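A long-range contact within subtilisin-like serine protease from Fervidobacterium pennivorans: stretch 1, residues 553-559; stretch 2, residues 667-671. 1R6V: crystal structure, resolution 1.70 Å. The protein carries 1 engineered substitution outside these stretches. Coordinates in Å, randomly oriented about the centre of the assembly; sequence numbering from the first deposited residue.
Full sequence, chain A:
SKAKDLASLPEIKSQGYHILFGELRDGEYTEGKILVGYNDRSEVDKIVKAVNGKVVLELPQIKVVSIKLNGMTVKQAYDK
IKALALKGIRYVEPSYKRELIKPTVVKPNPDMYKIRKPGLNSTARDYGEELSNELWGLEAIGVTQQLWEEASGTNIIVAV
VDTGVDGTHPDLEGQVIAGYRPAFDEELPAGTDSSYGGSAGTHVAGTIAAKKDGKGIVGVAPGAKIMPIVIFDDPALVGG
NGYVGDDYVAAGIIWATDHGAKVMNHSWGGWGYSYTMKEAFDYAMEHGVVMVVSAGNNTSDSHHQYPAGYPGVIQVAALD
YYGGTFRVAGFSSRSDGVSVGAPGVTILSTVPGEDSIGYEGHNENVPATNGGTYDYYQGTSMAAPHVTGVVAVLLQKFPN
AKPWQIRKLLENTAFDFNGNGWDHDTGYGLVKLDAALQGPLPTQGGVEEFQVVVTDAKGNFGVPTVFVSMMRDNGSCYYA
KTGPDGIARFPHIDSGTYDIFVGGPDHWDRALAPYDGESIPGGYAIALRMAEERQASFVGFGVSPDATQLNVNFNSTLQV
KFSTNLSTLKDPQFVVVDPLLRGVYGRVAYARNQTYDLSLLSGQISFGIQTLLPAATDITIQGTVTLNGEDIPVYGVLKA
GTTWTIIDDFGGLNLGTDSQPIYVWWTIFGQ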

# COMPACT_ATOMS: atom_id res chain seq x y z
N ASN A 553 6.13 23.03 -4.15
CA ASN A 553 5.49 24.03 -3.31
C ASN A 553 4.16 24.45 -3.91
O ASN A 553 4.11 25.07 -4.97
N PHE A 554 3.07 24.08 -3.23
CA PHE A 554 1.74 24.42 -3.69
C PHE A 554 1.44 25.87 -3.32
O PHE A 554 2.04 26.43 -2.39
N ASN A 555 0.53 26.48 -4.07
CA ASN A 555 0.08 27.85 -3.80
C ASN A 555 -1.39 27.91 -4.20
O ASN A 555 -1.88 27.06 -4.94
N SER A 556 -2.10 28.92 -3.71
CA SER A 556 -3.52 29.07 -4.02
C SER A 556 -3.95 30.53 -3.89
O SER A 556 -3.21 31.37 -3.39
N THR A 557 -5.16 30.80 -4.35
CA THR A 557 -5.74 32.13 -4.25
C THR A 557 -7.10 31.98 -3.61
O THR A 557 -7.81 31.00 -3.86
N LEU A 558 -7.45 32.93 -2.76
CA LEU A 558 -8.74 32.89 -2.08
C LEU A 558 -9.22 34.29 -1.80
O LEU A 558 -8.52 35.07 -1.17
N GLN A 559 -10.41 34.61 -2.29
CA GLN A 559 -11.00 35.92 -2.05
C GLN A 559 -12.42 35.70 -1.54
O GLN A 559 -13.07 34.72 -1.89
N THR A 667 -9.35 24.83 2.30
CA THR A 667 -7.96 24.38 2.28
C THR A 667 -7.13 25.20 1.29
O THR A 667 -7.40 25.18 0.09
N ILE A 668 -6.14 25.92 1.80
CA ILE A 668 -5.29 26.77 0.98
C ILE A 668 -3.81 26.59 1.31
O ILE A 668 -3.45 26.02 2.36
N PHE A 669 -2.95 27.08 0.42
CA PHE A 669 -1.51 26.92 0.59
C PHE A 669 -0.68 28.19 0.58
O PHE A 669 0.55 28.14 0.64
N GLY A 670 -1.35 29.34 0.50
CA GLY A 670 -0.63 30.59 0.51
C GLY A 670 0.01 30.95 -0.82
O GLY A 670 -0.32 30.38 -1.86
N GLN A 671 0.93 31.90 -0.79
CA GLN A 671 1.60 32.33 -2.00
C GLN A 671 3.08 32.49 -1.71
O GLN A 671 3.89 32.59 -2.64

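The contact between residues 553-559 and the chain's last residues, 667-671, is compact, burying 423 Å² in all, and S556, F669 and F554 form its centre. The two segments do not run alongside each other: their end-to-end directions lie 104° apart, and the nearest CA atoms, those of N555 and F669, are 4.8 Å apart.

S556 gives up 75 Å², the largest share of any residue here. Its CA-to-CB bond points sideways to the other stretch, but the p rotamer (chi1 54°) places the hydroxyl against the backbone of the second stretch, where F669 N donates a hydrogen bond to S556 OG (2.8 Å, nearly straight at 175°). The same oxygen packs against I668, with OG 3.3 Å from I668 CB. Serine suits this site because its short side chain brings a polar atom close to a buried main-chain amide. The backbone of S556 adds a second link: S556 N donates to G670 O at 3.0 Å. Water 2 extends the polar network, lying 2.7 Å from S556 OG in a hydrogen bond and accepting a weak one from G670 N at 3.1 Å, so the serine hydroxyl and the glycine amide share one solvent molecule.

F669, covered over 73 Å², points toward the first stretch in the m rotamer, with chi2 near 91°. One face of its ring receives F554, which also points inward, with chi1 at -85° (m) and chi2 at -5°. The edge of the F554 ring is directed at that face, with centroids 5.5 Å apart and planes at 74°. The fit begins at the root of the side chain: F554 CB lies 3.7 Å from F669 CG and 4.2 Å from the centroid of the F669 ring, making an off-centre CH-pi contact. Flat, apolar phenylalanine rings suit this buried place, since an edge-to-face arrangement sets the slightly positive ring hydrogens of one against the electron-rich face of the other.

Beyond the serine, L558 (t, p) and I668 (p, m) both point inward and meet through L558 CD2 and I668 CG2 at 4.0 Å, a small apolar contact in which branched side chains fill buried space.

G670 contributes through its backbone. Its phi of 78° is readily adopted by glycine, and its carbonyl, besides accepting from S556 N, has its O 3.2 Å from N555 CA in a CA-H...O contact.

The exposed margin is more polar. Q671 starts sideways, but with chi1 at -156° (t) and chi2 at 82° (p) its end comes nearer the first stretch, bringing NE2 to 2.8 Å from S556 O; NE2 also makes a weak hydrogen bond to G670 O at 3.3 Å. N555 (p) points away overall, yet water 1 connects it to the glutamine, donating to N555 OD1 at 3.0 Å and accepting from Q671 NE2 at 3.3 Å. Polar amide side chains suit such a solvent-facing border, where water can complete their bonding.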

# COMPACT_ATOMS: atom_id res chain seq x y z
CB ASN A 553 6.40 25.26 -3.16
CG ASN A 553 7.68 24.94 -2.41
OD1 ASN A 553 7.68 24.79 -1.19
ND2 ASN A 553 8.77 24.82 -3.15
CB PHE A 554 0.69 23.51 -3.01
CG PHE A 554 0.48 22.18 -3.71
CD1 PHE A 554 1.11 21.89 -4.91
CD2 PHE A 554 -0.40 21.24 -3.17
CE1 PHE A 554 0.87 20.69 -5.58
CE2 PHE A 554 -0.65 20.04 -3.84
CZ PHE A 554 -0.02 19.76 -5.05
CB ASN A 555 0.89 28.89 -4.59
CG ASN A 555 0.83 28.69 -6.10
OD1 ASN A 555 -0.24 28.65 -6.69
ND2 ASN A 555 1.99 28.57 -6.72
CB SER A 556 -4.36 28.22 -3.06
OG SER A 556 -4.04 28.55 -1.71
CB THR A 557 -5.90 32.81 -5.63
OG1 THR A 557 -6.67 31.97 -6.50
CG2 THR A 557 -4.54 33.07 -6.25
CB LEU A 558 -8.63 32.14 -0.75
CG LEU A 558 -9.89 32.11 0.12
CD1 LEU A 558 -10.99 31.36 -0.61
CD2 LEU A 558 -9.59 31.42 1.45
CB GLN A 559 -11.05 36.75 -3.34
CG GLN A 559 -9.67 37.11 -3.90
CD GLN A 559 -9.76 37.95 -5.17
OE1 GLN A 559 -10.47 37.59 -6.11
NE2 GLN A 559 -9.03 39.06 -5.21
CB THR A 667 -7.92 22.88 1.93
OG1 THR A 667 -8.70 22.15 2.89
CG2 THR A 667 -6.49 22.34 1.97
CB ILE A 668 -5.68 28.26 1.12
CG1 ILE A 668 -5.56 28.71 2.58
CG2 ILE A 668 -7.08 28.47 0.58
CD1 ILE A 668 -6.68 28.26 3.46
CB PHE A 669 -1.03 25.93 -0.48
CG PHE A 669 -1.86 24.68 -0.55
CD1 PHE A 669 -2.95 24.60 -1.40
CD2 PHE A 669 -1.61 23.62 0.32
CE1 PHE A 669 -3.80 23.48 -1.38
CE2 PHE A 669 -2.45 22.50 0.34
CZ PHE A 669 -3.54 22.43 -0.51
CB GLN A 671 0.99 33.66 -2.47
CG GLN A 671 1.16 33.95 -3.95
CD GLN A 671 0.12 33.25 -4.82
OE1 GLN A 671 0.20 33.30 -6.04
NE2 GLN A 671 -0.85 32.61 -4.18
O HOH W 1 -2.06 31.03 -6.80
O HOH W 2 -3.91 30.89 -0.28